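Local coordinates for protein TCR beta chain (Gallus gallus, PDB 6LIR) that pairs with the TCR alpha chain to form the chicken alpha-beta T-cell receptor, which probably recognises peptide antigen presented by MHC molecules, at the interface of chains B and A. Residues are numbered along the deposited sequence; one frame, centred on the assembly and turned at random. Chains: chain A, TCR beta chain; chain B, TCR alpha chain.

The three contacts sample two separate areas of one alpha-beta heterodimer. Contact 1 joins the membrane-proximal constant regions, through strands 150-156 and 164-174 of chain B and strands 166-168 and 178-188 of chain A. Its C-alpha centre is about 25 Å from that of contact 2 and about 36 Å from that of contact 3. Contacts 2 and 3 belong to the paired variable domains, lie about 13 Å apart, and share B:Tyr33 and A:Leu99. Contact 2 lies in the core of the variable-domain interface and contact 3 in the adjoining CDR3 region, so pairing and loop placement are probably coupled through these residues.

Contact 1: the interface of chains B and A. Residues chain B 152, 154-156, 168; chain A 138, 164-168, 184, 186.
The terminal guanidinium nitrogen A:Arg184 NH2 is held by two oxygens, one firmly and one weakly. It makes a hydrogen bond to the hydroxyl B:Thr152 OG1 across the interface at 2.7 Å, and a weak one to the carbonyl A:Gly167 O of its own chain. A:Arg184 NE adds a second weak bond to the same carbonyl, which lies in the guanidinium plane at its edge and so helps to fix the rotation of that group. The arginine reaches the threonine by bending about CB-CG (chi2 129°) and again about CG-CD (chi3 -58°). With an alanine in place of A:Arg184, the guanidinium that ties B:Thr152 OG1 to A:Gly167 O is gone, which would probably loosen this edge of the interface. B:Thr152 CG2, anti to its backbone N, presses tightly on A:Gly167 CA at 3.3 Å. Next to it, B:Val154 CG1 lies 3.3 Å from A:Gly167 N, while CG2 turns to A:Arg186 CB, 3.9 Å away. The extended A:Arg186 chain crosses B:Val156 at about a right angle, its CB 3.7 Å from B:Val156 CG2. B:Leu168 splits its branches, CD1 meeting A:Arg184 CB at 3.9 Å and CD2 resting by CD and NH1 of A:Arg186. Water 1 bridges the amides B:Glu155 N and A:Gly165 N. Carboxylate oxygens B:Glu155 OE2 and A:Glu164 OE2 are 4.5 Å apart, which may favour protonation of one. The patch joins the alpha and beta constant regions of the receptor.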
loop_
_atom_site.group_PDB
_atom_site.type_symbol
_atom_site.label_atom_id
_atom_site.label_comp_id
_atom_site.label_asym_id
_atom_site.label_seq_id
_atom_site.Cartn_x
_atom_site.Cartn_y
_atom_site.Cartn_z
ATOM N N THR B 152 6.811 7.635 7.671
ATOM C CA THR B 152 6.277 7.933 6.351
ATOM C C THR B 152 6.976 9.169 5.798
ATOM O O THR B 152 7.732 9.846 6.497
ATOM C CB THR B 152 4.764 8.175 6.389
ATOM O OG1 THR B 152 4.169 7.337 7.385
ATOM C CG2 THR B 152 4.158 7.847 5.046
ATOM N N VAL B 154 5.755 12.581 3.312
ATOM C CA VAL B 154 4.630 13.283 2.713
ATOM C C VAL B 154 5.155 14.526 2.013
ATOM O O VAL B 154 6.281 14.972 2.243
ATOM C CB VAL B 154 3.553 13.671 3.752
ATOM C CG1 VAL B 154 3.023 12.440 4.470
ATOM C CG2 VAL B 154 4.118 14.671 4.748
ATOM N N GLU B 155 4.312 15.101 1.163
ATOM C CA GLU B 155 4.623 16.350 0.486
ATOM C C GLU B 155 3.530 17.349 0.822
ATOM O O GLU B 155 2.342 17.015 0.761
ATOM C CB GLU B 155 4.716 16.161 -1.031
ATOM C CG GLU B 155 5.841 15.259 -1.496
ATOM C CD GLU B 155 5.896 15.143 -3.008
ATOM O OE1 GLU B 155 6.967 15.422 -3.591
ATOM O OE2 GLU B 155 4.868 14.775 -3.614
ATOM N N VAL B 156 3.925 18.571 1.159
ATOM C CA VAL B 156 2.997 19.647 1.477
ATOM C C VAL B 156 3.249 20.802 0.518
ATOM O O VAL B 156 4.402 21.143 0.237
ATOM C CB VAL B 156 3.127 20.104 2.944
ATOM C CG1 VAL B 156 2.121 21.211 3.255
ATOM C CG2 VAL B 156 2.920 18.922 3.877
ATOM N N LEU B 168 8.098 11.820 8.557
ATOM C CA LEU B 168 7.339 11.853 9.798
ATOM C C LEU B 168 7.400 10.472 10.423
ATOM O O LEU B 168 7.218 9.466 9.732
ATOM C CB LEU B 168 5.869 12.239 9.563
ATOM C CG LEU B 168 5.524 13.455 8.705
ATOM C CD1 LEU B 168 4.031 13.472 8.389
ATOM C CD2 LEU B 168 5.942 14.737 9.403
ATOM N N THR A 138 0.338 18.867 11.288
ATOM C CA THR A 138 0.243 17.438 11.037
ATOM C C THR A 138 -0.929 16.893 11.841
ATOM O O THR A 138 -0.960 17.021 13.069
ATOM C CB THR A 138 1.535 16.711 11.411
ATOM O OG1 THR A 138 2.639 17.277 10.692
ATOM C CG2 THR A 138 1.426 15.227 11.072
ATOM N N GLU A 164 -2.887 14.240 -1.223
ATOM C CA GLU A 164 -1.752 15.132 -1.044
ATOM C C GLU A 164 -1.478 15.356 0.441
ATOM O O GLU A 164 -2.360 15.792 1.191
ATOM C CB GLU A 164 -1.999 16.451 -1.777
ATOM C CG GLU A 164 -0.778 16.958 -2.565
ATOM C CD GLU A 164 -0.569 16.195 -3.859
ATOM O OE1 GLU A 164 -1.397 16.294 -4.792
ATOM O OE2 GLU A 164 0.418 15.436 -3.926
ATOM N N GLY A 165 -0.243 15.080 0.851
ATOM C CA GLY A 165 0.178 15.250 2.216
ATOM C C GLY A 165 -0.201 14.128 3.147
ATOM O O GLY A 165 0.040 14.240 4.355
ATOM N N VAL A 166 -0.754 13.032 2.633
ATOM C CA VAL A 166 -1.173 11.917 3.469
ATOM C C VAL A 166 -0.051 10.890 3.505
ATOM O O VAL A 166 0.470 10.483 2.456
ATOM C CB VAL A 166 -2.475 11.292 2.946
ATOM C CG1 VAL A 166 -2.821 10.025 3.726
ATOM C CG2 VAL A 166 -3.611 12.299 3.035
ATOM N N GLY A 167 0.341 10.486 4.710
ATOM C CA GLY A 167 1.164 9.304 4.853
ATOM C C GLY A 167 0.511 8.265 5.735
ATOM O O GLY A 167 0.365 8.479 6.941
ATOM N N THR A 168 0.155 7.124 5.159
ATOM C CA THR A 168 -0.524 6.053 5.875
ATOM C C THR A 168 0.411 4.863 6.007
ATOM O O THR A 168 1.059 4.476 5.028
ATOM C CB THR A 168 -1.814 5.651 5.155
ATOM O OG1 THR A 168 -2.654 6.805 5.014
ATOM C CG2 THR A 168 -2.554 4.584 5.941
ATOM N N ARG A 184 -1.078 10.019 8.812
ATOM C CA ARG A 184 -0.772 11.422 9.034
ATOM C C ARG A 184 -1.156 12.214 7.796
ATOM O O ARG A 184 -0.829 11.812 6.674
ATOM C CB ARG A 184 0.709 11.613 9.373
ATOM C CG ARG A 184 1.073 11.083 10.752
ATOM C CD ARG A 184 2.288 10.162 10.717
ATOM N NE ARG A 184 2.094 9.025 9.828
ATOM C CZ ARG A 184 2.467 7.779 10.105
ATOM N NH1 ARG A 184 3.051 7.488 11.259
ATOM N NH2 ARG A 184 2.247 6.820 9.222
ATOM N N ARG A 186 -0.434 16.004 6.651
ATOM C CA ARG A 186 0.275 17.248 6.924
ATOM C C ARG A 186 -0.193 18.322 5.952
ATOM O O ARG A 186 -0.168 18.114 4.734
ATOM C CB ARG A 186 1.791 17.064 6.828
ATOM C CG ARG A 186 2.572 18.189 7.517
ATOM C CD ARG A 186 4.060 17.890 7.658
ATOM N NE ARG A 186 4.659 18.687 8.733
ATOM C CZ ARG A 186 5.965 18.896 8.881
ATOM N NH1 ARG A 186 6.825 18.373 8.019
ATOM N NH2 ARG A 186 6.412 19.632 9.892
HETATM O O HOH W 1 1.993 13.403 0.278
#

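Contact 2: the interface of chains B and A. Residues chain B 33, 35, 39-41, 86, 99; chain A 34, 39-40, 87, 99, 101.
The phenyl side chain of A:Phe101, the phenylalanine of the FGXG motif, begins with CB 3.4 Å from the carbonyl oxygen B:Pro41 O. Beyond it, CG and CD1 run along that same carbonyl, while the proline ring crosses at about a right angle and sets B:Pro41 CB over one face, 3.9 Å from the ring centroid, a CH-pi contact. CD2 faces B:Pro41 CD, CE1 meets B:Tyr33 CE2, and the tip, A:Phe101 CZ, touches B:Phe99 CZ at 3.9 Å. Water 2 links A:Phe101 N to B:Pro41 O. A:Leu40 CD1 sits over the centre of the B:Tyr86 ring, 4.1 Å above its plane, and also packs against B:Phe99. The phenol B:Tyr86 OH accepts a bent bond from A:Gln34 NE2 (2.8 Å, 129° at H). Extended and tip to tip, B:Gln35 and A:Gln34 have amide planes 20° apart. Their NE2 atoms, 2.9 Å apart, are both donors as modelled, so a hydrogen bond would need one amide turned over. B:Tyr33 OH receives a nearly straight bond from A:Leu99 N (3.0 Å, 171°). This largely aromatic core holds the two variable domains together in the antigen-recognition module.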
loop_
_atom_site.group_PDB
_atom_site.type_symbol
_atom_site.label_atom_id
_atom_site.label_comp_id
_atom_site.label_asym_id
_atom_site.label_seq_id
_atom_site.Cartn_x
_atom_site.Cartn_y
_atom_site.Cartn_z
ATOM N N TYR B 33 5.266 -4.626 -14.550
ATOM C CA TYR B 33 4.138 -3.997 -13.890
ATOM C C TYR B 33 4.644 -3.328 -12.623
ATOM O O TYR B 33 5.721 -3.651 -12.113
ATOM C CB TYR B 33 3.042 -5.016 -13.532
ATOM C CG TYR B 33 2.356 -5.672 -14.711
ATOM C CD1 TYR B 33 2.980 -6.680 -15.437
ATOM C CD2 TYR B 33 1.070 -5.297 -15.081
ATOM C CE1 TYR B 33 2.349 -7.284 -16.513
ATOM C CE2 TYR B 33 0.430 -5.893 -16.153
ATOM C CZ TYR B 33 1.072 -6.886 -16.865
ATOM O OH TYR B 33 0.432 -7.475 -17.932
ATOM N N GLN B 35 2.967 -1.960 -8.744
ATOM C CA GLN B 35 1.823 -1.944 -7.844
ATOM C C GLN B 35 2.050 -0.833 -6.829
ATOM O O GLN B 35 2.878 -0.963 -5.920
ATOM C CB GLN B 35 1.616 -3.286 -7.154
ATOM C CG GLN B 35 0.478 -3.234 -6.149
ATOM C CD GLN B 35 0.533 -4.338 -5.117
ATOM O OE1 GLN B 35 -0.032 -4.208 -4.034
ATOM N NE2 GLN B 35 1.199 -5.440 -5.452
ATOM N N ARG B 39 -3.475 -0.063 -4.675
ATOM C CA ARG B 39 -3.789 -0.287 -6.078
ATOM C C ARG B 39 -3.290 -1.672 -6.463
ATOM O O ARG B 39 -2.533 -2.309 -5.726
ATOM C CB ARG B 39 -3.197 0.806 -6.981
ATOM C CG ARG B 39 -3.989 2.117 -6.951
ATOM C CD ARG B 39 -4.066 2.799 -8.305
ATOM N NE ARG B 39 -5.105 2.229 -9.162
ATOM C CZ ARG B 39 -6.402 2.522 -9.080
ATOM N NH1 ARG B 39 -6.841 3.383 -8.171
ATOM N NH2 ARG B 39 -7.263 1.950 -9.912
ATOM N N GLY B 40 -3.750 -2.151 -7.611
ATOM C CA GLY B 40 -3.285 -3.413 -8.130
ATOM C C GLY B 40 -2.213 -3.185 -9.173
ATOM O O GLY B 40 -2.017 -2.064 -9.652
ATOM N N PRO B 41 -1.474 -4.241 -9.519
ATOM C CA PRO B 41 -0.405 -4.112 -10.518
ATOM C C PRO B 41 -0.881 -3.397 -11.774
ATOM O O PRO B 41 -1.976 -3.651 -12.281
ATOM C CB PRO B 41 -0.018 -5.565 -10.804
ATOM C CG PRO B 41 -0.356 -6.284 -9.540
ATOM C CD PRO B 41 -1.594 -5.618 -9.011
ATOM N N TYR B 86 7.048 -5.557 -10.713
ATOM C CA TYR B 86 6.968 -6.963 -11.078
ATOM C C TYR B 86 7.388 -7.155 -12.526
ATOM O O TYR B 86 6.938 -6.427 -13.416
ATOM C CB TYR B 86 5.541 -7.502 -10.918
ATOM C CG TYR B 86 5.075 -7.721 -9.498
ATOM C CD1 TYR B 86 5.419 -8.873 -8.800
ATOM C CD2 TYR B 86 4.260 -6.788 -8.865
ATOM C CE1 TYR B 86 4.983 -9.084 -7.508
ATOM C CE2 TYR B 86 3.819 -6.990 -7.572
ATOM C CZ TYR B 86 4.184 -8.138 -6.897
ATOM O OH TYR B 86 3.747 -8.340 -5.609
ATOM N N PHE B 99 4.959 -14.557 -13.110
ATOM C CA PHE B 99 5.359 -13.316 -12.467
ATOM C C PHE B 99 6.571 -13.516 -11.571
ATOM O O PHE B 99 6.750 -14.567 -10.952
ATOM C CB PHE B 99 4.211 -12.747 -11.630
ATOM C CG PHE B 99 3.220 -11.958 -12.427
ATOM C CD1 PHE B 99 3.402 -10.600 -12.630
ATOM C CD2 PHE B 99 2.105 -12.574 -12.973
ATOM C CE1 PHE B 99 2.490 -9.870 -13.366
ATOM C CE2 PHE B 99 1.187 -11.850 -13.710
ATOM C CZ PHE B 99 1.380 -10.495 -13.907
ATOM N N GLN A 34 -1.594 -13.192 -3.911
ATOM C CA GLN A 34 -0.403 -12.500 -3.436
ATOM C C GLN A 34 -0.243 -12.774 -1.950
ATOM O O GLN A 34 -1.107 -12.398 -1.151
ATOM C CB GLN A 34 -0.484 -10.996 -3.698
ATOM C CG GLN A 34 0.776 -10.240 -3.271
ATOM C CD GLN A 34 0.612 -8.738 -3.335
ATOM O OE1 GLN A 34 -0.070 -8.138 -2.503
ATOM N NE2 GLN A 34 1.242 -8.118 -4.326
ATOM N N GLY A 39 5.296 -13.549 -4.607
ATOM C CA GLY A 39 4.898 -12.984 -5.885
ATOM C C GLY A 39 3.405 -13.032 -6.137
ATOM O O GLY A 39 2.585 -12.882 -5.221
ATOM N N LEU A 40 3.047 -13.236 -7.404
ATOM C CA LEU A 40 1.664 -13.340 -7.856
ATOM C C LEU A 40 1.476 -14.698 -8.514
ATOM O O LEU A 40 2.127 -14.993 -9.521
ATOM C CB LEU A 40 1.316 -12.224 -8.844
ATOM C CG LEU A 40 1.183 -10.798 -8.313
ATOM C CD1 LEU A 40 1.158 -9.815 -9.473
ATOM C CD2 LEU A 40 -0.065 -10.650 -7.456
ATOM N N PHE A 87 -6.132 -10.879 -6.327
ATOM C CA PHE A 87 -6.223 -9.916 -7.411
ATOM C C PHE A 87 -6.927 -10.564 -8.591
ATOM O O PHE A 87 -6.528 -11.640 -9.046
ATOM C CB PHE A 87 -4.833 -9.422 -7.834
ATOM C CG PHE A 87 -4.224 -8.430 -6.879
ATOM C CD1 PHE A 87 -4.616 -7.100 -6.901
ATOM C CD2 PHE A 87 -3.253 -8.823 -5.968
ATOM C CE1 PHE A 87 -4.059 -6.179 -6.025
ATOM C CE2 PHE A 87 -2.687 -7.903 -5.091
ATOM C CZ PHE A 87 -3.092 -6.582 -5.121
ATOM N N LEU A 99 -2.409 -7.052 -18.888
ATOM C CA LEU A 99 -3.476 -7.409 -17.972
ATOM C C LEU A 99 -3.919 -6.165 -17.218
ATOM O O LEU A 99 -3.095 -5.325 -16.843
ATOM C CB LEU A 99 -3.012 -8.477 -16.978
ATOM C CG LEU A 99 -2.823 -9.913 -17.469
ATOM C CD1 LEU A 99 -2.098 -10.734 -16.415
ATOM C CD2 LEU A 99 -4.161 -10.546 -17.817
ATOM N N PHE A 101 -5.674 -5.033 -13.777
ATOM C CA PHE A 101 -5.889 -5.638 -12.476
ATOM C C PHE A 101 -6.923 -4.844 -11.700
ATOM O O PHE A 101 -7.078 -3.634 -11.894
ATOM C CB PHE A 101 -4.592 -5.683 -11.667
ATOM C CG PHE A 101 -3.674 -6.803 -12.046
ATOM C CD1 PHE A 101 -2.834 -6.687 -13.137
ATOM C CD2 PHE A 101 -3.636 -7.966 -11.296
ATOM C CE1 PHE A 101 -1.983 -7.716 -13.485
ATOM C CE2 PHE A 101 -2.786 -8.999 -11.638
ATOM C CZ PHE A 101 -1.957 -8.873 -12.734
HETATM O O HOH W 2 -3.904 -2.708 -13.863
HETATM O O HOH W 3 3.177 -15.983 -11.650
#

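Contact 3: the interface of chains B and A. Residues chain B 29, 31, 33, 46, 90, 93, 97; chain A 94-99.
Among the polar contacts, the hydroxyl B:Ser46 OG, anti to its backbone N, donates to the side-chain carbonyl A:Asn96 OD1 at 2.9 Å. The donor lies in the carbonyl plane on a lone pair, with a C=O...O angle of 135°. A:Asn96 is poorly ordered, however, so this bond is tentative. Within chain A, A:Thr97 OG1 donates to A:Gly95 O at 2.6 Å from well above the carbonyl plane, bracing the turn of the loop. A:Leu99 N keeps its bond to B:Tyr33 OH at the base.

Packing on a flat group centres on B:Arg90, whose chain bends at chi3 (-69°). Its guanidinium is sandwiched: B:Leu97 CD1 stands 3.5 Å above the centre of one face, and A:Gly95 CA 3.9 Å above that of the other. B:Arg90 NH1 lies 2.9 Å from the backbone A:Asn96 N, but both are donors, and the amide nitrogen sits over the same face as A:Gly95 CA, away from the plane of the guanidinium N-H groups, so this is a close approach and not a hydrogen bond. The like charge of the poorly ordered A:Lys94 nearby may add mild repulsion.

Apolar contacts complete the patch. B:Leu97 CD2 meets A:Leu99 CD1 tip to tip at 3.8 Å, and B:Ser29 CB touches the amide carbon A:Asn96 CG at 3.7 Å. The site packs the beta-chain CDR3 loop against the alpha variable domain and its CDR3 segment, probably helping to shape the surface offered to antigen.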
loop_
_atom_site.group_PDB
_atom_site.type_symbol
_atom_site.label_atom_id
_atom_site.label_comp_id
_atom_site.label_asym_id
_atom_site.label_seq_id
_atom_site.Cartn_x
_atom_site.Cartn_y
_atom_site.Cartn_z
ATOM N N SER B 29 8.136 -13.215 -24.512
ATOM C CA SER B 29 7.835 -11.811 -24.297
ATOM C C SER B 29 8.017 -11.511 -22.819
ATOM O O SER B 29 7.861 -12.389 -21.966
ATOM C CB SER B 29 6.412 -11.456 -24.746
ATOM O OG SER B 29 5.452 -12.014 -23.869
ATOM N N GLN B 31 7.120 -8.559 -19.756
ATOM C CA GLN B 31 6.307 -7.428 -19.352
ATOM C C GLN B 31 6.726 -7.008 -17.957
ATOM O O GLN B 31 7.223 -7.816 -17.167
ATOM C CB GLN B 31 4.808 -7.757 -19.350
ATOM C CG GLN B 31 4.233 -8.074 -20.713
ATOM C CD GLN B 31 3.049 -9.017 -20.633
ATOM O OE1 GLN B 31 3.009 -10.035 -21.325
ATOM N NE2 GLN B 31 2.079 -8.686 -19.786
ATOM N N TYR B 33 5.266 -4.626 -14.550
ATOM C CA TYR B 33 4.138 -3.997 -13.890
ATOM C C TYR B 33 4.644 -3.328 -12.623
ATOM O O TYR B 33 5.721 -3.651 -12.113
ATOM C CB TYR B 33 3.042 -5.016 -13.532
ATOM C CG TYR B 33 2.356 -5.672 -14.711
ATOM C CD1 TYR B 33 2.980 -6.680 -15.437
ATOM C CD2 TYR B 33 1.070 -5.297 -15.081
ATOM C CE1 TYR B 33 2.349 -7.284 -16.513
ATOM C CE2 TYR B 33 0.430 -5.893 -16.153
ATOM C CZ TYR B 33 1.072 -6.886 -16.865
ATOM O OH TYR B 33 0.432 -7.475 -17.932
ATOM N N SER B 46 6.141 -3.633 -22.396
ATOM C CA SER B 46 6.306 -5.003 -22.853
ATOM C C SER B 46 7.260 -5.020 -24.037
ATOM O O SER B 46 7.205 -4.135 -24.894
ATOM C CB SER B 46 4.971 -5.629 -23.262
ATOM O OG SER B 46 5.193 -6.763 -24.078
ATOM N N ARG B 90 6.870 -14.844 -20.469
ATOM C CA ARG B 90 6.154 -15.913 -21.147
ATOM C C ARG B 90 7.159 -16.745 -21.919
ATOM O O ARG B 90 7.969 -16.199 -22.675
ATOM C CB ARG B 90 5.068 -15.373 -22.082
ATOM C CG ARG B 90 3.696 -15.964 -21.817
ATOM C CD ARG B 90 2.682 -15.517 -22.856
ATOM N NE ARG B 90 2.366 -14.099 -22.727
ATOM C CZ ARG B 90 1.416 -13.614 -21.930
ATOM N NH1 ARG B 90 1.200 -12.307 -21.870
ATOM N NH2 ARG B 90 0.688 -14.438 -21.189
ATOM N N SER B 93 4.357 -17.917 -27.042
ATOM C CA SER B 93 3.176 -17.112 -27.333
ATOM C C SER B 93 1.941 -17.655 -26.617
ATOM O O SER B 93 1.120 -16.885 -26.108
ATOM C CB SER B 93 2.948 -17.045 -28.848
ATOM O OG SER B 93 3.055 -18.323 -29.451
ATOM N N LEU B 97 1.806 -16.959 -18.380
ATOM C CA LEU B 97 2.584 -15.837 -17.885
ATOM C C LEU B 97 3.036 -16.161 -16.466
ATOM O O LEU B 97 2.233 -16.605 -15.641
ATOM C CB LEU B 97 1.734 -14.566 -17.917
ATOM C CG LEU B 97 2.384 -13.204 -17.688
ATOM C CD1 LEU B 97 3.220 -12.805 -18.891
ATOM C CD2 LEU B 97 1.317 -12.149 -17.403
ATOM N N LYS A 94 -5.614 -13.851 -24.156
ATOM C CA LYS A 94 -4.308 -14.237 -23.649
ATOM C C LYS A 94 -3.250 -14.120 -24.742
ATOM O O LYS A 94 -3.529 -14.280 -25.935
ATOM C CB LYS A 94 -4.309 -15.648 -23.056
ATOM C CG LYS A 94 -2.942 -16.003 -22.464
ATOM C CD LYS A 94 -2.989 -17.063 -21.403
ATOM C CE LYS A 94 -2.697 -18.414 -22.003
ATOM N NZ LYS A 94 -2.491 -19.433 -20.950
ATOM N N GLY A 95 -2.021 -13.858 -24.310
ATOM C CA GLY A 95 -0.857 -13.759 -25.162
ATOM C C GLY A 95 -0.404 -12.341 -25.424
ATOM O O GLY A 95 -0.976 -11.624 -26.252
ATOM N N ASN A 96 0.657 -11.963 -24.717
ATOM C CA ASN A 96 1.371 -10.695 -24.864
ATOM C C ASN A 96 0.419 -9.519 -25.071
ATOM O O ASN A 96 0.499 -8.768 -26.045
ATOM C CB ASN A 96 2.397 -10.778 -25.991
ATOM C CG ASN A 96 3.432 -9.680 -25.905
ATOM O OD1 ASN A 96 3.478 -8.933 -24.927
ATOM N ND2 ASN A 96 4.275 -9.579 -26.924
ATOM N N THR A 97 -0.485 -9.364 -24.105
ATOM C CA THR A 97 -1.468 -8.301 -24.088
ATOM C C THR A 97 -1.537 -7.891 -22.622
ATOM O O THR A 97 -1.612 -8.767 -21.743
ATOM C CB THR A 97 -2.844 -8.745 -24.595
ATOM O OG1 THR A 97 -2.677 -9.694 -25.658
ATOM C CG2 THR A 97 -3.652 -7.558 -25.108
ATOM N N PRO A 98 -1.492 -6.597 -22.320
ATOM C CA PRO A 98 -1.441 -6.178 -20.915
ATOM C C PRO A 98 -2.652 -6.678 -20.137
ATOM O O PRO A 98 -3.775 -6.718 -20.647
ATOM C CB PRO A 98 -1.419 -4.650 -21.006
ATOM C CG PRO A 98 -2.061 -4.350 -22.326
ATOM C CD PRO A 98 -1.616 -5.448 -23.234
ATOM N N LEU A 99 -2.409 -7.052 -18.888
ATOM C CA LEU A 99 -3.476 -7.409 -17.972
ATOM C C LEU A 99 -3.919 -6.165 -17.218
ATOM O O LEU A 99 -3.095 -5.325 -16.843
ATOM C CB LEU A 99 -3.012 -8.477 -16.978
ATOM C CG LEU A 99 -2.823 -9.913 -17.469
ATOM C CD1 LEU A 99 -2.098 -10.734 -16.415
ATOM C CD2 LEU A 99 -4.161 -10.546 -17.817
#